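Local structure of diphosphomevalonate decarboxylase, putative (Trypanosoma brucei, 2HKE) at residues V6-P11 and S123-R128; R64-E69 and S102-P107; Q194-S199 and P260-A265; T266-A271 and I349-K354. The protein probably catalyses the ATP-dependent decarboxylation of (R)-5-diphosphomevalonate to isopentenyl diphosphate, a step of the mevalonate pathway that feeds sterol and isoprenoid synthesis. The protein carries 1 engineered substitution. All coordinates share one frame; numbering follows the deposited sequence.

Overall arrangement
From the N terminus, strand 5-15 runs into the N-terminal domain, and contact 1 closes the first loop when helix 114-130 packs on it. Contact 2 is nested inside that loop: strand 62-65 and the turn after it pair with strand 97-104 of the same sheet, which leads on to helix 114-130. The centres of contacts 1 and 2 lie about 15 Å apart. Contacts 3 and 4 follow in series in the C-terminal domain, with no crossing. Contact 3 joins the loop before helix 199-209 to the loop before helix 267-283; contact 4 ties the start of that last helix to loop 349-354. These two touch through Ala265 and Tyr270.

Contact 1 (V6-P11 and S123-R128)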
# COMPACT_ATOMS: atom_id res chain seq x y z
N VAL A 6 0.75 14.35 19.90
CA VAL A 6 1.65 13.46 19.19
C VAL A 6 1.39 13.57 17.69
O VAL A 6 0.24 13.62 17.28
CB VAL A 6 1.44 11.99 19.63
CG1 VAL A 6 2.27 11.03 18.79
CG2 VAL A 6 1.75 11.83 21.14
N THR A 7 2.47 13.60 16.91
CA THR A 7 2.40 13.71 15.46
C THR A 7 3.24 12.62 14.82
O THR A 7 4.39 12.38 15.22
CB THR A 7 2.88 15.11 14.94
OG1 THR A 7 2.08 16.12 15.54
CG2 THR A 7 2.73 15.20 13.41
N VAL A 8 2.66 11.95 13.83
CA VAL A 8 3.28 10.79 13.17
C VAL A 8 3.07 10.94 11.69
O VAL A 8 2.02 11.41 11.26
CB VAL A 8 2.56 9.47 13.59
CG1 VAL A 8 3.04 8.29 12.75
CG2 VAL A 8 2.78 9.20 15.08
N GLU A 9 4.07 10.52 10.92
CA GLU A 9 3.91 10.34 9.50
C GLU A 9 4.04 8.85 9.19
O GLU A 9 4.88 8.16 9.76
CB GLU A 9 4.95 11.14 8.74
CG GLU A 9 4.61 12.67 8.71
CD GLU A 9 5.59 13.49 7.86
OE1 GLU A 9 6.72 12.99 7.62
OE2 GLU A 9 5.20 14.63 7.45
N ALA A 10 3.17 8.36 8.32
CA ALA A 10 3.27 6.99 7.85
C ALA A 10 3.28 6.91 6.32
O ALA A 10 2.57 7.66 5.64
CB ALA A 10 2.15 6.14 8.43
N PRO A 11 4.00 5.92 5.77
CA PRO A 11 4.07 5.71 4.32
C PRO A 11 2.98 4.75 3.81
O PRO A 11 2.42 3.98 4.60
CB PRO A 11 5.39 5.00 4.18
CG PRO A 11 5.42 4.07 5.37
CD PRO A 11 4.79 4.91 6.49
N SER A 123 -3.18 5.30 14.05
CA SER A 123 -2.90 4.23 15.05
C SER A 123 -1.68 4.55 15.91
O SER A 123 -1.74 4.53 17.15
CB SER A 123 -2.64 2.86 14.36
OG SER A 123 -2.14 1.95 15.32
N ALA A 124 -0.57 4.87 15.26
CA ALA A 124 0.68 5.12 15.98
C ALA A 124 0.59 6.37 16.88
O ALA A 124 1.05 6.34 18.00
CB ALA A 124 1.88 5.26 15.02
N ALA A 125 -0.05 7.43 16.38
CA ALA A 125 -0.22 8.67 17.15
C ALA A 125 -1.11 8.42 18.37
O ALA A 125 -0.81 8.89 19.46
CB ALA A 125 -0.81 9.81 16.26
N LEU A 126 -2.20 7.68 18.19
CA LEU A 126 -3.12 7.41 19.26
C LEU A 126 -2.49 6.55 20.34
O LEU A 126 -2.71 6.78 21.53
CB LEU A 126 -4.38 6.73 18.74
CG LEU A 126 -5.36 7.63 18.01
CD1 LEU A 126 -6.40 6.80 17.24
CD2 LEU A 126 -6.00 8.60 19.00
N ILE A 127 -1.74 5.54 19.93
CA ILE A 127 -1.15 4.59 20.87
C ILE A 127 -0.12 5.36 21.73
O ILE A 127 -0.07 5.15 22.92
CB ILE A 127 -0.49 3.41 20.14
CG1 ILE A 127 -1.55 2.40 19.67
CG2 ILE A 127 0.52 2.67 21.04
CD1 ILE A 127 -1.05 1.50 18.56
N ARG A 128 0.64 6.25 21.13
CA ARG A 128 1.61 7.03 21.90
C ARG A 128 0.90 7.94 22.88
O ARG A 128 1.19 7.93 24.08
CB ARG A 128 2.56 7.81 21.02
CG ARG A 128 3.67 8.46 21.86
CD ARG A 128 4.80 8.94 21.11
NE ARG A 128 5.73 7.88 20.80
CZ ARG A 128 6.91 8.08 20.25
NH1 ARG A 128 7.31 9.32 19.93
NH2 ARG A 128 7.67 7.05 19.98
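Val6 and Val8 turn the same face of their strand toward helix 114-130, and each holds its CG1 anti to the backbone N, so the two methyl forks meet the helix in the same posture. The strand and helix segments run nearly antiparallel, 153° apart, with their axes 7.4 Å from each other at closest approach. Val8 straddles the backbone between two alanines: its CG1 lies 4.0 Å from Ala124 CB, while CG2 reaches in to 3.6 Å from Ala125 N. That second methyl also rests against the Ala125 methyl, at 3.8 Å from CG2 to CB. Two residues earlier on the strand, Val6 meets the same alanine, its CG1 3.8 Å from Ala125 CA. The side chain of Arg128 crosses Val6 at about a right angle, laying its CB, 3.9 Å from Val6 CG1, and its CG over the fork. Bent at chi3 (-81°), the arginine then carries its guanidinium away to a cation-pi contact with Tyr370. Behind the strand, Thr7 points the other way and bonds through OG1 to Ser51. This is helix-on-sheet packing in the N-terminal domain of a GHMP-type fold. No hydrogen bond spans the two segments, so the interface rests on van der Waals contact; the small alanines let the valine methyls reach the helix backbone itself, and the charge of Arg128 is kept at the margin.

Contact 2 (R64-E69 and S102-P107)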
# COMPACT_ATOMS: atom_id res chain seq x y z
N ARG A 64 -10.63 15.45 12.24
CA ARG A 64 -10.55 16.37 11.12
C ARG A 64 -9.74 15.67 10.05
O ARG A 64 -8.59 15.22 10.30
CB ARG A 64 -9.88 17.66 11.55
CG ARG A 64 -10.08 18.84 10.57
CD ARG A 64 -9.46 20.16 11.15
NE ARG A 64 -10.25 20.76 12.20
CZ ARG A 64 -11.32 21.54 12.01
NH1 ARG A 64 -11.76 21.82 10.78
NH2 ARG A 64 -11.96 22.05 13.05
N LEU A 65 -10.35 15.50 8.89
CA LEU A 65 -9.71 14.87 7.74
C LEU A 65 -9.60 15.90 6.63
O LEU A 65 -10.63 16.40 6.15
CB LEU A 65 -10.52 13.70 7.22
CG LEU A 65 -10.96 12.61 8.19
CD1 LEU A 65 -11.81 11.59 7.44
CD2 LEU A 65 -9.73 11.95 8.82
N ASN A 66 -8.38 16.17 6.20
CA ASN A 66 -8.11 17.06 5.09
C ASN A 66 -8.70 18.44 5.32
O ASN A 66 -9.29 19.03 4.41
CB ASN A 66 -8.69 16.46 3.80
CG ASN A 66 -8.20 15.05 3.55
OD1 ASN A 66 -7.05 14.72 3.84
ND2 ASN A 66 -9.08 14.20 2.99
N GLY A 67 -8.57 18.92 6.56
CA GLY A 67 -9.13 20.20 6.98
C GLY A 67 -10.62 20.25 7.33
O GLY A 67 -11.10 21.28 7.84
N THR A 68 -11.35 19.17 7.06
CA THR A 68 -12.79 19.11 7.30
C THR A 68 -13.16 18.25 8.50
O THR A 68 -12.78 17.09 8.56
CB THR A 68 -13.51 18.55 6.08
OG1 THR A 68 -13.11 19.34 4.93
CG2 THR A 68 -15.04 18.63 6.26
N GLU A 69 -13.89 18.83 9.45
CA GLU A 69 -14.31 18.07 10.61
C GLU A 69 -15.40 17.08 10.22
O GLU A 69 -16.38 17.40 9.53
CB GLU A 69 -14.72 18.96 11.80
CG GLU A 69 -15.03 18.11 13.04
CD GLU A 69 -15.51 18.89 14.24
OE1 GLU A 69 -15.47 20.15 14.18
OE2 GLU A 69 -15.94 18.23 15.23
N SER A 102 -5.95 14.77 10.69
CA SER A 102 -5.23 13.92 9.77
C SER A 102 -5.19 14.58 8.39
O SER A 102 -6.17 15.17 7.96
CB SER A 102 -5.93 12.58 9.66
OG SER A 102 -5.87 11.96 10.92
N GLU A 103 -4.05 14.47 7.72
CA GLU A 103 -4.00 14.86 6.31
C GLU A 103 -3.02 14.00 5.52
O GLU A 103 -2.28 13.18 6.09
CB GLU A 103 -3.59 16.32 6.20
CG GLU A 103 -2.14 16.52 6.47
CD GLU A 103 -1.72 17.98 6.56
OE1 GLU A 103 -2.58 18.85 6.89
OE2 GLU A 103 -0.53 18.24 6.34
N ASN A 104 -2.95 14.23 4.21
CA ASN A 104 -1.89 13.64 3.40
C ASN A 104 -1.60 14.56 2.24
O ASN A 104 -2.41 15.43 1.95
CB ASN A 104 -2.27 12.22 2.93
CG ASN A 104 -3.23 12.23 1.75
OD1 ASN A 104 -2.84 12.59 0.65
ND2 ASN A 104 -4.47 11.84 1.98
N ASN A 105 -0.46 14.38 1.60
CA ASN A 105 -0.05 15.23 0.47
C ASN A 105 0.03 14.45 -0.85
O ASN A 105 0.75 14.85 -1.75
CB ASN A 105 1.27 15.91 0.78
CG ASN A 105 2.43 14.94 0.88
OD1 ASN A 105 2.26 13.72 1.06
ND2 ASN A 105 3.64 15.48 0.73
N PHE A 106 -0.68 13.35 -0.96
CA PHE A 106 -0.68 12.60 -2.20
C PHE A 106 -1.44 13.44 -3.20
O PHE A 106 -2.49 14.02 -2.86
CB PHE A 106 -1.33 11.24 -2.07
CG PHE A 106 -0.45 10.23 -1.38
CD1 PHE A 106 -0.53 10.04 -0.02
CD2 PHE A 106 0.47 9.49 -2.11
CE1 PHE A 106 0.31 9.12 0.63
CE2 PHE A 106 1.30 8.55 -1.49
CZ PHE A 106 1.23 8.39 -0.11
N PRO A 107 -0.94 13.50 -4.44
CA PRO A 107 -1.68 14.22 -5.48
C PRO A 107 -3.12 13.76 -5.53
O PRO A 107 -3.40 12.55 -5.48
CB PRO A 107 -0.95 13.84 -6.76
CG PRO A 107 0.40 13.58 -6.32
CD PRO A 107 0.30 12.92 -4.97
O HOH W 1 -7.18 17.85 8.72
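Two backbone bonds join segments 64-69 and 102-107, carrying on the parallel pairing of strands 62-65 and 97-104, just where the first strand folds back through a type I' beta turn, Leu65 to Thr68, into a beta hairpin. Ser102 sits across from Leu65 and uses both its backbone polar atoms: its N donates to Arg64 O at 2.7 Å, and its O accepts from Asn66 N at 3.0 Å. Both N-H groups point nearly straight at their acceptors (162° and 166°) and lie close to the C=O axes. Leu65 and Ser102 face the same side of the sheet, where Leu65 CD2 touches Ser102 CB at 3.9 Å; the serine hydroxyl bonds to Thr50, and its side chain meets Met122 of helix 114-130. A water extends the pairing into the turn, accepting from Gly67 N and donating to Ser102 O, which is therefore gripped twice. The hairpin is closed by backbone bonds in both directions between Leu65 and Thr68. Arg64 reaches back over it, its NH1 donating at 3.1 Å to Gly67 O, which lies in the guanidinium plane, with Glu69 CB over one face, toward its rim. Asn66 OD1 hangs beside the Glu103 backbone, 3.9 Å from Glu103 CA. Asn104 folds its own chain into an Asx turn: with chi1 at 78°, its OD1 accepts from Phe106 N at 2.8 Å, the donor lying in the carbonyl plane.

Contact 3 (Q194-S199 and P260-A265); sequences QKDVSS and PKITYA
Neither segment is regular helix or strand, and their touching parts run almost square to each other, 95° apart, with Asp196 and Ile262 nearest at 6.7 Å between CA atoms. Segment 260-265 opens with a cis peptide bond before Pro260; segment 194-199 ends at the start of a helix. Asp196 carries the join. With CG anti to its backbone N (chi1 -152°), the carboxylate reaches across, and OD2 accepts from Thr263 N at 2.9 Å in an almost linear bond that arrives from above the carboxylate plane. The other oxygen, OD1, turns its anti lone pair back to Val197 N, a short bond of 2.6 Å within its own segment that holds the group's rotation. A water bound to OD1 also donates to Lys261 O, so both carboxylate oxygens serve the crossing. At the Gln194 end, two further waters each donate to Gln194 O and Thr263 O, one of them only weakly to the latter.

Here a strand-to-helix loop and a helix-to-helix loop of the C-terminal domain meet, leading into helices 199-209 and 267-283; Ser198 is the N-cap of the former, its OG accepting from Lys201 N. Tyr264, next along from Thr263, adds a second direct bond. Its hydroxyl donates to Val197 O at 2.9 Å, from above the carbonyl plane, while that oxygen lies at the edge of the ring. Ile262 CG2 covers one ring face, offset toward the rim, and Ile262 CG1 meets Val197 CG2 at 4.0 Å, the two side chains crossing about at right angles. Trp20 and Ala294 also touch Tyr264.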
# COMPACT_ATOMS: atom_id res chain seq x y z
N GLN A 194 -13.96 3.47 -14.99
CA GLN A 194 -15.27 3.80 -14.48
C GLN A 194 -15.35 3.33 -13.04
O GLN A 194 -14.84 2.25 -12.72
CB GLN A 194 -16.33 3.07 -15.30
CG GLN A 194 -17.73 3.55 -15.01
CD GLN A 194 -18.62 3.48 -16.23
OE1 GLN A 194 -18.42 2.63 -17.12
NE2 GLN A 194 -19.60 4.40 -16.31
N LYS A 195 -15.94 4.15 -12.18
CA LYS A 195 -16.10 3.84 -10.76
C LYS A 195 -16.75 2.48 -10.62
O LYS A 195 -17.71 2.16 -11.32
CB LYS A 195 -16.96 4.88 -10.03
CG LYS A 195 -16.79 4.85 -8.50
CD LYS A 195 -17.54 6.00 -7.79
CE LYS A 195 -18.92 5.58 -7.23
NZ LYS A 195 -20.01 6.58 -7.58
N ASP A 196 -16.21 1.68 -9.72
CA ASP A 196 -16.76 0.35 -9.41
C ASP A 196 -16.84 0.22 -7.87
O ASP A 196 -16.54 1.17 -7.15
CB ASP A 196 -15.88 -0.74 -10.04
CG ASP A 196 -16.64 -2.02 -10.36
OD1 ASP A 196 -17.52 -2.39 -9.56
OD2 ASP A 196 -16.34 -2.66 -11.42
N VAL A 197 -17.24 -0.94 -7.37
CA VAL A 197 -17.46 -1.13 -5.93
C VAL A 197 -16.17 -0.86 -5.16
O VAL A 197 -15.06 -0.99 -5.70
CB VAL A 197 -17.99 -2.56 -5.60
CG1 VAL A 197 -19.32 -2.81 -6.33
CG2 VAL A 197 -16.95 -3.62 -5.98
N SER A 198 -16.31 -0.47 -3.90
CA SER A 198 -15.14 -0.30 -3.03
C SER A 198 -14.42 -1.63 -2.85
O SER A 198 -15.02 -2.67 -3.00
CB SER A 198 -15.57 0.20 -1.66
OG SER A 198 -16.26 -0.83 -0.98
N SER A 199 -13.13 -1.55 -2.55
CA SER A 199 -12.33 -2.73 -2.23
C SER A 199 -12.96 -3.52 -1.07
O SER A 199 -13.09 -4.73 -1.13
CB SER A 199 -10.93 -2.27 -1.82
OG SER A 199 -10.15 -1.96 -2.98
N PRO A 260 -21.57 -9.47 -9.44
CA PRO A 260 -21.26 -8.83 -10.73
C PRO A 260 -19.76 -8.62 -10.90
O PRO A 260 -19.03 -8.51 -9.90
CB PRO A 260 -21.92 -7.47 -10.62
CG PRO A 260 -22.82 -7.52 -9.48
CD PRO A 260 -22.36 -8.59 -8.57
N LYS A 261 -19.31 -8.58 -12.15
CA LYS A 261 -17.90 -8.40 -12.47
C LYS A 261 -17.38 -7.09 -11.87
O LYS A 261 -18.08 -6.07 -11.83
CB LYS A 261 -17.73 -8.35 -13.98
CG LYS A 261 -16.35 -8.49 -14.52
CD LYS A 261 -16.40 -8.38 -16.07
CE LYS A 261 -15.02 -8.07 -16.68
NZ LYS A 261 -14.99 -8.14 -18.21
N ILE A 262 -16.15 -7.16 -11.40
CA ILE A 262 -15.43 -6.01 -10.87
C ILE A 262 -14.28 -5.70 -11.81
O ILE A 262 -13.48 -6.61 -12.14
CB ILE A 262 -14.80 -6.32 -9.48
CG1 ILE A 262 -15.86 -6.64 -8.43
CG2 ILE A 262 -13.91 -5.12 -9.04
CD1 ILE A 262 -15.31 -7.17 -7.04
N THR A 263 -14.18 -4.44 -12.20
CA THR A 263 -13.12 -3.99 -13.11
C THR A 263 -12.47 -2.75 -12.57
O THR A 263 -13.09 -1.68 -12.50
CB THR A 263 -13.69 -3.62 -14.50
OG1 THR A 263 -14.47 -4.73 -14.99
CG2 THR A 263 -12.55 -3.30 -15.47
N TYR A 264 -11.19 -2.87 -12.19
CA TYR A 264 -10.45 -1.70 -11.80
C TYR A 264 -9.43 -1.29 -12.86
O TYR A 264 -8.94 -0.17 -12.84
CB TYR A 264 -9.74 -1.99 -10.48
CG TYR A 264 -10.66 -2.26 -9.33
CD1 TYR A 264 -11.63 -1.35 -8.96
CD2 TYR A 264 -10.51 -3.42 -8.57
CE1 TYR A 264 -12.47 -1.61 -7.84
CE2 TYR A 264 -11.33 -3.68 -7.49
CZ TYR A 264 -12.29 -2.75 -7.10
OH TYR A 264 -13.09 -3.06 -6.00
N ALA A 265 -9.03 -2.24 -13.70
CA ALA A 265 -8.01 -1.99 -14.74
C ALA A 265 -8.64 -1.30 -15.94
O ALA A 265 -9.81 -1.50 -16.23
CB ALA A 265 -7.43 -3.27 -15.15
O HOH W 2 -12.74 1.30 -11.06
O HOH W 3 -14.88 -0.10 -13.89
O HOH W 4 -18.95 -4.61 -9.55

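Contact 4 (T266-A271 and I349-K354). With SO4 (sulfate ion), chain D.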
# COMPACT_ATOMS: atom_id res chain seq x y z
N THR A 266 -7.84 -0.47 -16.60
CA THR A 266 -8.21 0.16 -17.86
C THR A 266 -7.36 -0.43 -18.96
O THR A 266 -6.45 -1.22 -18.71
CB THR A 266 -7.94 1.63 -17.81
OG1 THR A 266 -6.51 1.83 -17.68
CG2 THR A 266 -8.70 2.32 -16.64
N GLU A 267 -7.57 0.01 -20.20
CA GLU A 267 -6.71 -0.53 -21.26
C GLU A 267 -5.27 -0.03 -21.11
O GLU A 267 -4.35 -0.62 -21.65
CB GLU A 267 -7.24 -0.17 -22.62
CG GLU A 267 -8.53 -0.98 -23.02
CD GLU A 267 -8.30 -2.48 -23.16
OE1 GLU A 267 -7.17 -2.91 -23.55
OE2 GLU A 267 -9.27 -3.26 -22.88
N ASP A 268 -5.10 1.13 -20.48
CA ASP A 268 -3.74 1.60 -20.15
C ASP A 268 -3.04 0.62 -19.20
O ASP A 268 -1.88 0.26 -19.42
CB ASP A 268 -3.75 2.97 -19.51
CG ASP A 268 -4.02 4.08 -20.48
OD1 ASP A 268 -3.88 3.92 -21.69
OD2 ASP A 268 -4.41 5.15 -19.98
N SER A 269 -3.76 0.18 -18.17
CA SER A 269 -3.27 -0.90 -17.29
C SER A 269 -2.81 -2.11 -18.07
O SER A 269 -1.71 -2.64 -17.86
CB SER A 269 -4.35 -1.33 -16.30
OG SER A 269 -4.82 -0.24 -15.57
N TYR A 270 -3.68 -2.60 -18.97
CA TYR A 270 -3.38 -3.78 -19.75
C TYR A 270 -2.24 -3.56 -20.72
O TYR A 270 -1.41 -4.46 -20.92
CB TYR A 270 -4.62 -4.31 -20.51
CG TYR A 270 -5.78 -4.70 -19.63
CD1 TYR A 270 -5.62 -5.60 -18.59
CD2 TYR A 270 -7.05 -4.15 -19.83
CE1 TYR A 270 -6.69 -5.96 -17.77
CE2 TYR A 270 -8.13 -4.50 -19.01
CZ TYR A 270 -7.95 -5.41 -18.00
OH TYR A 270 -9.01 -5.75 -17.20
N ALA A 271 -2.14 -2.35 -21.26
CA ALA A 271 -1.01 -2.06 -22.12
C ALA A 271 0.31 -2.08 -21.31
O ALA A 271 1.34 -2.50 -21.82
CB ALA A 271 -1.18 -0.70 -22.74
N ILE A 349 5.05 -2.50 -27.91
CA ILE A 349 3.61 -2.73 -27.98
C ILE A 349 2.99 -1.73 -28.93
O ILE A 349 3.61 -0.73 -29.26
CB ILE A 349 2.90 -2.62 -26.60
CG1 ILE A 349 3.01 -1.21 -26.01
CG2 ILE A 349 3.44 -3.71 -25.65
CD1 ILE A 349 2.07 -0.95 -24.81
N ASP A 350 1.75 -2.02 -29.30
CA ASP A 350 0.90 -1.13 -30.04
C ASP A 350 -0.13 -0.55 -29.07
O ASP A 350 -1.03 -1.27 -28.63
CB ASP A 350 0.16 -1.96 -31.13
CG ASP A 350 -0.78 -1.13 -31.99
OD1 ASP A 350 -0.73 0.14 -31.94
OD2 ASP A 350 -1.57 -1.78 -32.74
N HIS A 351 0.01 0.73 -28.73
CA HIS A 351 -0.93 1.40 -27.84
C HIS A 351 -0.77 2.90 -28.05
O HIS A 351 0.37 3.38 -28.27
CB HIS A 351 -0.66 1.04 -26.36
CG HIS A 351 -1.68 1.56 -25.41
ND1 HIS A 351 -2.92 0.97 -25.27
CD2 HIS A 351 -1.65 2.57 -24.49
CE1 HIS A 351 -3.62 1.60 -24.35
NE2 HIS A 351 -2.87 2.57 -23.85
N PRO A 352 -1.87 3.66 -27.99
CA PRO A 352 -1.72 5.11 -28.10
C PRO A 352 -0.78 5.76 -27.07
O PRO A 352 -0.86 5.43 -25.86
CB PRO A 352 -3.14 5.62 -27.83
CG PRO A 352 -3.98 4.50 -28.27
CD PRO A 352 -3.28 3.27 -27.85
N LYS A 353 0.10 6.64 -27.53
CA LYS A 353 1.01 7.33 -26.61
C LYS A 353 0.26 8.38 -25.81
O LYS A 353 -0.51 9.21 -26.34
CB LYS A 353 2.19 7.95 -27.34
CG LYS A 353 3.08 6.92 -28.03
CD LYS A 353 4.24 7.61 -28.68
CE LYS A 353 5.09 6.65 -29.42
NZ LYS A 353 6.34 7.32 -29.87
N LYS A 354 0.48 8.33 -24.50
CA LYS A 354 -0.04 9.33 -23.58
C LYS A 354 0.84 9.36 -22.35
O LYS A 354 1.53 8.39 -22.05
CB LYS A 354 -1.48 9.03 -23.19
CG LYS A 354 -1.61 7.70 -22.39
CD LYS A 354 -3.01 7.28 -22.17
CE LYS A 354 -3.62 6.63 -23.39
NZ LYS A 354 -5.04 6.36 -23.01
S SO4 D . 0.71 -5.59 -28.79
O1 SO4 D . -0.37 -6.24 -29.53
O2 SO4 D . 1.87 -5.48 -29.65
O3 SO4 D . 0.23 -4.27 -28.37
O4 SO4 D . 0.99 -6.42 -27.62
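The first turn of helix 267-283 lies beside the extended loop 349-354, with Ala271 and His351 the nearest pair, 6.7 Å between CA atoms. A capping box starts the helix: Ser269 N donates to Thr266 OG1, and Thr266 N to Ser269 OG, which also bonds to Ala296 O. From this turn Asp268 extends its carboxylate toward the loop, and OD1 takes two donors on its two lone pairs. His351 NE2 comes in on the anti side at 2.7 Å, with OD1 in the plane of the ring; carboxylate and ring planes stand 78° apart. Lys354 NZ takes the syn side at 3.0 Å, completing a salt bridge tip to tip, with a weak second bond to OD2. The lysine gets there from the crowded position between backbone N and carbonyl carbon (chi1 65°), through a bend at chi3.

The imidazole is sandwiched between two neighbours. Ala271 CB sits over the centre of one face in a CH-pi contact, 3.5 Å from the ring centroid of His351, and Pro352 CD covers the opposite face toward the rim. Ile349 CD1 also packs against Ala271 CB at 3.9 Å. Next along the loop, Asp350 N donates to a sulfate oxygen, O3, at 2.9 Å; the ion, probably from the crystallisation liquor, is also bonded to Arg274. The polar part of the contact centres on one carboxylate oxygen, Asp268 OD1, with apolar packing on Ala271 beside it. The negative charge of Asp268 would favour a protonated His351, although Lys354 beside it should temper that effect.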